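Local coordinates for rhamnonate dehydratase (Gibberella zeae PH-1, PDB 3FXG), which probably catalyses the magnesium-dependent dehydration of L-rhamnonate to a 2-keto-3-deoxy sugar acid, as a member of the enolase superfamily, at residues A[27-38]-A[55-66]; A[40-48]-A[221-229]. All coordinates share one frame; numbering follows the deposited sequence.

Interaction 1 (A[27-38]-A[55-66])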
loop_
_atom_site.group_PDB
_atom_site.type_symbol
_atom_site.label_atom_id
_atom_site.label_comp_id
_atom_site.label_asym_id
_atom_site.label_seq_id
_atom_site.Cartn_x
_atom_site.Cartn_y
_atom_site.Cartn_z
ATOM N N ASP A 27 6.819 -28.038 32.864
ATOM C CA ASP A 27 7.773 -28.222 31.768
ATOM C C ASP A 27 7.502 -29.515 31.001
ATOM O O ASP A 27 7.992 -30.585 31.368
ATOM C CB ASP A 27 9.211 -28.229 32.296
ATOM C CG ASP A 27 10.242 -28.119 31.180
ATOM O OD1 ASP A 27 9.870 -28.321 30.000
ATOM O OD2 ASP A 27 11.424 -27.840 31.485
ATOM N N TYR A 28 6.730 -29.394 29.924
ATOM C CA TYR A 28 6.353 -30.524 29.074
ATOM C C TYR A 28 7.516 -31.387 28.589
ATOM O O TYR A 28 7.374 -32.601 28.445
ATOM C CB TYR A 28 5.634 -30.032 27.815
ATOM C CG TYR A 28 4.565 -28.990 28.024
ATOM C CD1 TYR A 28 3.312 -29.330 28.537
ATOM C CD2 TYR A 28 4.789 -27.663 27.651
ATOM C CE1 TYR A 28 2.304 -28.370 28.666
ATOM C CE2 TYR A 28 3.797 -26.704 27.777
ATOM C CZ TYR A 28 2.557 -27.060 28.279
ATOM O OH TYR A 28 1.571 -26.105 28.365
ATOM N N HIS A 29 8.656 -30.759 28.321
ATOM C CA HIS A 29 9.800 -31.484 27.780
ATOM C C HIS A 29 10.843 -31.993 28.762
ATOM O O HIS A 29 11.837 -32.590 28.354
ATOM C CB HIS A 29 10.469 -30.629 26.704
ATOM C CG HIS A 29 9.490 -29.973 25.781
ATOM N ND1 HIS A 29 9.032 -28.689 25.978
ATOM C CD2 HIS A 29 8.824 -30.450 24.704
ATOM C CE1 HIS A 29 8.123 -28.403 25.062
ATOM N NE2 HIS A 29 7.977 -29.456 24.277
ATOM N N ASN A 30 10.625 -31.761 30.051
ATOM C CA ASN A 30 11.554 -32.248 31.058
ATOM C C ASN A 30 11.042 -33.617 31.485
ATOM O O ASN A 30 10.529 -33.787 32.593
ATOM C CB ASN A 30 11.600 -31.301 32.257
ATOM C CG ASN A 30 12.592 -31.750 33.309
ATOM O OD1 ASN A 30 13.736 -32.076 32.993
ATOM N ND2 ASN A 30 12.163 -31.764 34.568
ATOM N N VAL A 31 11.179 -34.590 30.588
ATOM C CA VAL A 31 10.708 -35.945 30.850
ATOM C C VAL A 31 11.801 -37.006 30.767
ATOM O O VAL A 31 12.929 -36.729 30.359
ATOM C CB VAL A 31 9.579 -36.326 29.868
ATOM C CG1 VAL A 31 8.403 -35.374 30.035
ATOM C CG2 VAL A 31 10.096 -36.281 28.438
ATOM N N LYS A 32 11.438 -38.225 31.157
ATOM C CA LYS A 32 12.345 -39.368 31.151
ATOM C C LYS A 32 12.767 -39.751 29.734
ATOM O O LYS A 32 12.005 -39.581 28.780
ATOM C CB LYS A 32 11.659 -40.560 31.832
ATOM C CG LYS A 32 12.438 -41.863 31.793
ATOM C CD LYS A 32 11.607 -43.001 32.386
ATOM C CE LYS A 32 12.322 -44.341 32.276
ATOM N NZ LYS A 32 11.487 -45.466 32.795
ATOM N N GLY A 33 13.987 -40.265 29.600
ATOM C CA GLY A 33 14.479 -40.666 28.295
ATOM C C GLY A 33 13.565 -41.692 27.650
ATOM O O GLY A 33 12.937 -42.489 28.345
ATOM N N GLY A 34 13.486 -41.673 26.323
ATOM C CA GLY A 34 12.636 -42.617 25.619
ATOM C C GLY A 34 11.321 -41.997 25.186
ATOM O O GLY A 34 10.688 -42.456 24.235
ATOM N N HIS A 35 10.908 -40.948 25.890
ATOM C CA HIS A 35 9.663 -40.254 25.581
ATOM C C HIS A 35 9.784 -39.658 24.181
ATOM O O HIS A 35 10.796 -39.028 23.851
ATOM C CB HIS A 35 9.427 -39.148 26.609
ATOM C CG HIS A 35 7.995 -38.731 26.739
ATOM N ND1 HIS A 35 7.262 -38.235 25.682
ATOM C CD2 HIS A 35 7.168 -38.712 27.812
ATOM C CE1 HIS A 35 6.047 -37.926 26.099
ATOM N NE2 HIS A 35 5.964 -38.205 27.387
ATOM N N TRP A 36 8.760 -39.861 23.358
ATOM C CA TRP A 36 8.777 -39.349 21.993
ATOM C C TRP A 36 9.005 -37.841 21.950
ATOM O O TRP A 36 9.513 -37.310 20.963
ATOM C CB TRP A 36 7.461 -39.679 21.273
ATOM C CG TRP A 36 6.276 -38.904 21.769
ATOM C CD1 TRP A 36 5.439 -39.247 22.793
ATOM C CD2 TRP A 36 5.813 -37.639 21.278
ATOM N NE1 TRP A 36 4.483 -38.273 22.970
ATOM C CE2 TRP A 36 4.691 -37.275 22.056
ATOM C CE3 TRP A 36 6.240 -36.776 20.258
ATOM C CZ2 TRP A 36 3.986 -36.081 21.846
ATOM C CZ3 TRP A 36 5.539 -35.587 20.050
ATOM C CH2 TRP A 36 4.424 -35.253 20.843
ATOM N N LEU A 37 8.630 -37.154 23.025
ATOM C CA LEU A 37 8.787 -35.708 23.091
ATOM C C LEU A 37 10.236 -35.255 22.989
ATOM O O LEU A 37 10.506 -34.116 22.598
ATOM C CB LEU A 37 8.177 -35.166 24.387
ATOM C CG LEU A 37 6.665 -34.923 24.383
ATOM C CD1 LEU A 37 6.204 -34.528 25.778
ATOM C CD2 LEU A 37 6.330 -33.826 23.380
ATOM N N ILE A 38 11.167 -36.141 23.331
ATOM C CA ILE A 38 12.581 -35.788 23.287
ATOM C C ILE A 38 13.478 -36.753 22.515
ATOM O O ILE A 38 14.578 -36.376 22.109
ATOM C CB ILE A 38 13.160 -35.657 24.713
ATOM C CG1 ILE A 38 12.975 -36.978 25.468
ATOM C CG2 ILE A 38 12.476 -34.516 25.455
ATOM C CD1 ILE A 38 13.583 -36.988 26.863
ATOM N N SER A 55 18.303 -35.853 19.576
ATOM C CA SER A 55 17.662 -35.652 20.870
ATOM C C SER A 55 17.367 -34.179 21.117
ATOM O O SER A 55 18.212 -33.326 20.853
ATOM C CB SER A 55 18.577 -36.174 21.981
ATOM O OG SER A 55 18.229 -35.622 23.238
ATOM N N ARG A 56 16.178 -33.874 21.627
ATOM C CA ARG A 56 15.850 -32.481 21.898
ATOM C C ARG A 56 16.493 -32.032 23.207
ATOM O O ARG A 56 16.697 -30.836 23.430
ATOM C CB ARG A 56 14.331 -32.266 21.922
ATOM C CG ARG A 56 13.692 -32.448 20.544
ATOM C CD ARG A 56 12.477 -31.548 20.321
ATOM N NE ARG A 56 11.271 -32.038 20.984
ATOM C CZ ARG A 56 10.073 -31.471 20.867
ATOM N NH1 ARG A 56 9.917 -30.388 20.115
ATOM N NH2 ARG A 56 9.026 -31.992 21.493
ATOM N N THR A 57 16.831 -32.990 24.068
ATOM C CA THR A 57 17.478 -32.655 25.331
ATOM C C THR A 57 18.947 -32.315 25.082
ATOM O O THR A 57 19.559 -31.573 25.852
ATOM C CB THR A 57 17.398 -33.818 26.354
ATOM O OG1 THR A 57 17.960 -35.007 25.786
ATOM C CG2 THR A 57 15.948 -34.078 26.752
ATOM N N SER A 58 19.506 -32.844 23.995
ATOM C CA SER A 58 20.904 -32.588 23.663
ATOM C C SER A 58 21.188 -31.088 23.607
ATOM O O SER A 58 22.199 -30.625 24.146
ATOM C CB SER A 58 21.269 -33.238 22.324
ATOM O OG SER A 58 20.573 -32.638 21.245
ATOM N N TRP A 59 20.298 -30.330 22.970
ATOM C CA TRP A 59 20.489 -28.886 22.882
ATOM C C TRP A 59 19.852 -28.111 24.036
ATOM O O TRP A 59 19.941 -26.884 24.088
ATOM C CB TRP A 59 20.010 -28.332 21.527
ATOM C CG TRP A 59 18.632 -28.729 21.091
ATOM C CD1 TRP A 59 18.300 -29.772 20.273
ATOM C CD2 TRP A 59 17.405 -28.054 21.400
ATOM N NE1 TRP A 59 16.944 -29.785 20.048
ATOM C CE2 TRP A 59 16.369 -28.744 20.728
ATOM C CE3 TRP A 59 17.080 -26.936 22.177
ATOM C CZ2 TRP A 59 15.028 -28.351 20.811
ATOM C CZ3 TRP A 59 15.739 -26.542 22.260
ATOM C CH2 TRP A 59 14.733 -27.251 21.579
ATOM N N GLY A 60 19.202 -28.827 24.951
ATOM C CA GLY A 60 18.631 -28.184 26.125
ATOM C C GLY A 60 17.150 -27.880 26.257
ATOM O O GLY A 60 16.782 -27.030 27.063
ATOM N N ILE A 61 16.288 -28.565 25.514
ATOM C CA ILE A 61 14.859 -28.282 25.620
ATOM C C ILE A 61 14.334 -28.484 27.049
ATOM O O ILE A 61 13.300 -27.932 27.428
ATOM C CB ILE A 61 14.040 -29.169 24.653
ATOM C CG1 ILE A 61 12.649 -28.563 24.447
ATOM C CG2 ILE A 61 13.918 -30.587 25.219
ATOM C CD1 ILE A 61 11.842 -29.230 23.343
ATOM N N ASN A 62 15.065 -29.258 27.843
ATOM C CA ASN A 62 14.664 -29.558 29.215
ATOM C C ASN A 62 15.538 -28.861 30.258
ATOM O O ASN A 62 15.499 -29.205 31.440
ATOM C CB ASN A 62 14.743 -31.070 29.433
ATOM C CG ASN A 62 16.164 -31.597 29.316
ATOM O OD1 ASN A 62 16.982 -31.052 28.566
ATOM N ND2 ASN A 62 16.465 -32.664 30.047
ATOM N N VAL A 63 16.311 -27.871 29.828
ATOM C CA VAL A 63 17.224 -27.177 30.730
ATOM C C VAL A 63 16.611 -26.406 31.902
ATOM O O VAL A 63 17.215 -26.329 32.971
ATOM C CB VAL A 63 18.145 -26.209 29.938
ATOM C CG1 VAL A 63 17.347 -25.011 29.434
ATOM C CG2 VAL A 63 19.303 -25.762 30.813
ATOM N N LEU A 64 15.422 -25.843 31.719
ATOM C CA LEU A 64 14.799 -25.054 32.783
ATOM C C LEU A 64 14.143 -25.832 33.919
ATOM O O LEU A 64 14.345 -25.511 35.088
ATOM C CB LEU A 64 13.773 -24.086 32.182
ATOM C CG LEU A 64 14.360 -23.028 31.244
ATOM C CD1 LEU A 64 13.249 -22.174 30.665
ATOM C CD2 LEU A 64 15.353 -22.170 32.010
ATOM N N GLY A 65 13.356 -26.844 33.584
ATOM C CA GLY A 65 12.680 -27.605 34.620
ATOM C C GLY A 65 11.377 -26.921 34.994
ATOM O O GLY A 65 11.029 -25.880 34.431
ATOM N N SER A 66 10.659 -27.495 35.953
ATOM C CA SER A 66 9.380 -26.940 36.386
ATOM C C SER A 66 9.478 -26.283 37.758
ATOM O O SER A 66 10.385 -26.584 38.533
ATOM C CB SER A 66 8.330 -28.050 36.447
ATOM O OG SER A 66 8.272 -28.776 35.233
HETATM O O HOH W 1 13.279 -26.510 29.852
HETATM O O HOH W 2 10.593 -27.051 27.579
HETATM O O HOH W 3 14.570 -34.139 31.249
HETATM O O HOH W 4 9.465 -31.176 35.116
#
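Arg56 reaches across to the backbone of Leu37 and grips its carbonyl oxygen with the side edge of the guanidinium: NE and NH2 both donate to Leu37 O, at 2.7 Å from NE and 2.8 Å from NH2. The oxygen lies almost exactly in the guanidinium plane, and bends at chi2 and chi3 bring that edge round to it. One residue along, Arg56 N donates to Ile38 O in a nearly straight bond of 165°, so backbone and side chain together fasten 55-66 to the end of segment 27-38.

Beside this polar grip, Ile61 lays CD1 over one face of the His29 ring, 3.6 Å from its centroid, a CH-pi contact; Tyr28 CB lies over the opposite face. With CG1 anti to its backbone N (chi1 -162°), Ile61 crosses the imidazole at about a right angle, while its CG2 branch faces Ile38 CG2, which also packs on Thr57 CG2.

At the far end Asp27 N donates to Ser66 OG (2.9 Å), and Asp27 OD2 accepts a weak bond from Gly65 N. The other oxygen, OD1, receives His29 N in an Asx turn, which holds the backbone of His29 in place. Two waters donate to Ile61 O; one links it to Asp27 OD2 and Leu64 N, the other to Asp27 OD1 and His29 ND1.

Farther out, Arg56 makes a cation-pi contact with Tyr224, and Trp59 O accepts from His96 of the second subunit. Buried carbonyls and a carboxylate are thus satisfied by a cation, amides and bound water, and the guanidinium charge would probably polarise the Leu37 carbonyl.

Interaction 2 (A[40-48]-A[221-229]). With MG (magnesium ion), chain I.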
loop_
_atom_site.group_PDB
_atom_site.type_symbol
_atom_site.label_atom_id
_atom_site.label_comp_id
_atom_site.label_asym_id
_atom_site.label_seq_id
_atom_site.Cartn_x
_atom_site.Cartn_y
_atom_site.Cartn_z
ATOM N N SER A 40 12.360 -38.901 19.675
ATOM C CA SER A 40 11.913 -39.324 18.352
ATOM C C SER A 40 12.451 -38.336 17.323
ATOM O O SER A 40 13.049 -37.324 17.689
ATOM C CB SER A 40 10.385 -39.364 18.292
ATOM O OG SER A 40 9.832 -38.078 18.492
ATOM N N ASP A 41 12.261 -38.626 16.040
ATOM C CA ASP A 41 12.739 -37.711 15.007
ATOM C C ASP A 41 11.829 -36.494 14.948
ATOM O O ASP A 41 10.681 -36.589 14.517
ATOM C CB ASP A 41 12.761 -38.385 13.633
ATOM C CG ASP A 41 13.797 -39.488 13.541
ATOM O OD1 ASP A 41 14.865 -39.354 14.177
ATOM O OD2 ASP A 41 13.547 -40.477 12.818
ATOM N N ILE A 42 12.346 -35.353 15.389
ATOM C CA ILE A 42 11.576 -34.116 15.374
ATOM C C ILE A 42 12.439 -32.977 14.852
ATOM O O ILE A 42 13.542 -32.752 15.346
ATOM C CB ILE A 42 11.086 -33.743 16.785
ATOM C CG1 ILE A 42 10.196 -34.857 17.343
ATOM C CG2 ILE A 42 10.317 -32.427 16.738
ATOM C CD1 ILE A 42 9.705 -34.593 18.762
ATOM N N SER A 43 11.935 -32.263 13.852
ATOM C CA SER A 43 12.665 -31.135 13.284
ATOM C C SER A 43 12.590 -29.966 14.267
ATOM O O SER A 43 11.505 -29.612 14.734
ATOM C CB SER A 43 12.046 -30.733 11.941
ATOM O OG SER A 43 12.765 -29.671 11.335
ATOM N N THR A 44 13.741 -29.382 14.586
ATOM C CA THR A 44 13.805 -28.257 15.519
ATOM C C THR A 44 14.790 -27.205 14.998
ATOM O O THR A 44 15.483 -27.433 14.003
ATOM C CB THR A 44 14.290 -28.707 16.917
ATOM O OG1 THR A 44 15.714 -28.868 16.899
ATOM C CG2 THR A 44 13.645 -30.033 17.317
ATOM N N PRO A 45 14.856 -26.034 15.659
ATOM C CA PRO A 45 15.771 -24.966 15.241
ATOM C C PRO A 45 17.238 -25.395 15.332
ATOM O O PRO A 45 18.104 -24.805 14.687
ATOM C CB PRO A 45 15.455 -23.834 16.219
ATOM C CG PRO A 45 14.002 -24.041 16.509
ATOM C CD PRO A 45 13.929 -25.543 16.696
ATOM N N ALA A 46 17.508 -26.422 16.135
ATOM C CA ALA A 46 18.871 -26.917 16.314
ATOM C C ALA A 46 19.191 -28.140 15.456
ATOM O O ALA A 46 20.311 -28.646 15.487
ATOM C CB ALA A 46 19.114 -27.243 17.786
ATOM N N SER A 47 18.214 -28.611 14.687
ATOM C CA SER A 47 18.419 -29.782 13.839
ATOM C C SER A 47 19.468 -29.553 12.757
ATOM O O SER A 47 19.887 -30.493 12.080
ATOM C CB SER A 47 17.095 -30.207 13.197
ATOM O OG SER A 47 16.191 -30.672 14.183
ATOM N N LYS A 48 19.887 -28.301 12.601
ATOM C CA LYS A 48 20.895 -27.933 11.612
ATOM C C LYS A 48 22.238 -28.592 11.940
ATOM O O LYS A 48 23.078 -28.783 11.059
ATOM C CB LYS A 48 21.077 -26.410 11.593
ATOM C CG LYS A 48 19.782 -25.616 11.424
ATOM C CD LYS A 48 20.005 -24.115 11.614
ATOM C CE LYS A 48 20.947 -23.529 10.572
ATOM N NZ LYS A 48 20.379 -23.568 9.192
ATOM N N VAL A 221 0.142 -30.924 11.107
ATOM C CA VAL A 221 1.582 -31.137 11.183
ATOM C C VAL A 221 2.282 -30.054 11.994
ATOM O O VAL A 221 2.182 -28.867 11.677
ATOM C CB VAL A 221 2.207 -31.182 9.767
ATOM C CG1 VAL A 221 3.698 -31.483 9.860
ATOM C CG2 VAL A 221 1.495 -32.240 8.920
ATOM N N ASP A 222 2.991 -30.466 13.039
ATOM C CA ASP A 222 3.717 -29.521 13.883
ATOM C C ASP A 222 5.153 -29.434 13.389
ATOM O O ASP A 222 5.826 -30.454 13.243
ATOM C CB ASP A 222 3.695 -29.980 15.339
ATOM C CG ASP A 222 4.167 -28.901 16.294
ATOM O OD1 ASP A 222 5.338 -28.479 16.196
ATOM O OD2 ASP A 222 3.361 -28.473 17.144
ATOM N N CYS A 223 5.622 -28.214 13.141
ATOM C CA CYS A 223 6.972 -28.008 12.628
ATOM C C CYS A 223 7.960 -27.387 13.619
ATOM O O CYS A 223 9.110 -27.114 13.270
ATOM C CB CYS A 223 6.903 -27.171 11.347
ATOM S SG CYS A 223 5.868 -27.915 10.040
ATOM N N TYR A 224 7.507 -27.176 14.851
ATOM C CA TYR A 224 8.328 -26.615 15.927
ATOM C C TYR A 224 9.332 -25.534 15.487
ATOM O O TYR A 224 10.543 -25.696 15.658
ATOM C CB TYR A 224 9.064 -27.759 16.650
ATOM C CG TYR A 224 9.615 -27.398 18.019
ATOM C CD1 TYR A 224 8.763 -27.036 19.066
ATOM C CD2 TYR A 224 10.989 -27.397 18.261
ATOM C CE1 TYR A 224 9.270 -26.678 20.325
ATOM C CE2 TYR A 224 11.505 -27.041 19.511
ATOM C CZ TYR A 224 10.641 -26.681 20.535
ATOM O OH TYR A 224 11.152 -26.300 21.757
HETATM N N MSE A 225 8.809 -24.436 14.940
HETATM C CA MSE A 225 9.597 -23.287 14.471
HETATM C C MSE A 225 10.914 -23.641 13.765
HETATM O O MSE A 225 11.882 -22.881 13.812
HETATM C CB MSE A 225 9.863 -22.326 15.652
HETATM C CG MSE A 225 10.628 -22.912 16.839
HETATM SE SE MSE A 225 10.620 -21.813 18.487
HETATM C CE MSE A 225 10.876 -23.246 19.760
ATOM N N SER A 226 10.924 -24.762 13.050
ATOM C CA SER A 226 12.148 -25.232 12.407
ATOM C C SER A 226 12.354 -25.033 10.910
ATOM O O SER A 226 13.431 -25.344 10.404
ATOM C CB SER A 226 12.319 -26.721 12.700
ATOM O OG SER A 226 11.359 -27.475 11.973
ATOM N N LEU A 227 11.353 -24.539 10.190
ATOM C CA LEU A 227 11.518 -24.379 8.750
ATOM C C LEU A 227 11.789 -22.938 8.336
ATOM O O LEU A 227 12.173 -22.096 9.152
ATOM C CB LEU A 227 10.273 -24.900 8.016
ATOM C CG LEU A 227 9.724 -26.243 8.513
ATOM C CD1 LEU A 227 8.514 -26.636 7.674
ATOM C CD2 LEU A 227 10.812 -27.317 8.437
ATOM N N ASN A 228 11.614 -22.669 7.049
ATOM C CA ASN A 228 11.798 -21.329 6.511
ATOM C C ASN A 228 10.762 -21.168 5.403
ATOM O O ASN A 228 10.105 -22.140 5.021
ATOM C CB ASN A 228 13.223 -21.141 5.979
ATOM C CG ASN A 228 13.565 -22.104 4.868
ATOM O OD1 ASN A 228 12.911 -22.130 3.824
ATOM N ND2 ASN A 228 14.606 -22.899 5.082
ATOM N N VAL A 229 10.608 -19.954 4.885
ATOM C CA VAL A 229 9.603 -19.701 3.859
ATOM C C VAL A 229 9.662 -20.594 2.627
ATOM O O VAL A 229 8.659 -21.220 2.270
ATOM C CB VAL A 229 9.625 -18.219 3.415
ATOM C CG1 VAL A 229 8.663 -18.003 2.251
ATOM C CG2 VAL A 229 9.220 -17.330 4.586
HETATM MG MG MG I . 3.038 -26.758 18.528
HETATM O O HOH W 5 15.921 -25.605 11.749
HETATM O O HOH W 6 5.147 -26.275 17.793
HETATM O O HOH W 7 1.871 -28.261 20.121
#
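Ser43 OG donates to Ser226 OG at 2.7 Å, and Ser226 OG in turn donates to Cys223 O, so two small hydroxyls form a directed relay in a buried place. Ser226 CB fits closely against the backbone of Thr44, 3.4 Å from its carbonyl carbon C, a close approach that the small serine side chain allows.

Next to it the Pro45 ring packs against two neighbouring side chains: CG meets Met225 CG (a selenomethionine) at 3.6 Å, and CD lies 3.8 Å from Tyr224 CD2. Tyr224, its CG anti to the backbone N (chi1 -163°), presents a ring edge to Thr44 CB, while Met225 CE lies over one face, toward its rim.

The water-mediated side is looser: a single water donates to Thr44 O and to Ser226 O, joining the two carbonyl oxygens through solvent. Arg118 of the second subunit donates to Pro45 O nearby.

Toward the metal, Asp222 OD2 binds magnesium at 2.2 Å, and Asp222 OD1 accepts from Tyr224 N in an Asx turn and from a metal-bound water. Glu248 and Glu275 complete the carboxylate ligands. Acidic ligands at the C-terminal ends of successive barrel strands, approached by a loop from the N-terminal part of the chain, are the hallmark of the enolase-superfamily active site.

Overall arrangement
The two contacts lie side by side, their centres about 15 Å apart, and their segments alternate along the chain: 27-38, 40-48, 55-66, then 221-229. The first three belong to the long connection between strands 11-19 and 66-73 of the antiparallel sheet, with short helix 36-39 within it; the last runs from barrel strand 219-222 to helix 229-238. Interaction 1 folds this connection upon itself, and interaction 2 sets it against the barrel. They meet directly where Ile61 packs on Tyr224 and Arg56 on Thr44. Both also touch the second subunit, so this region joins N-terminal sheet, metal-bearing barrel and subunit interface.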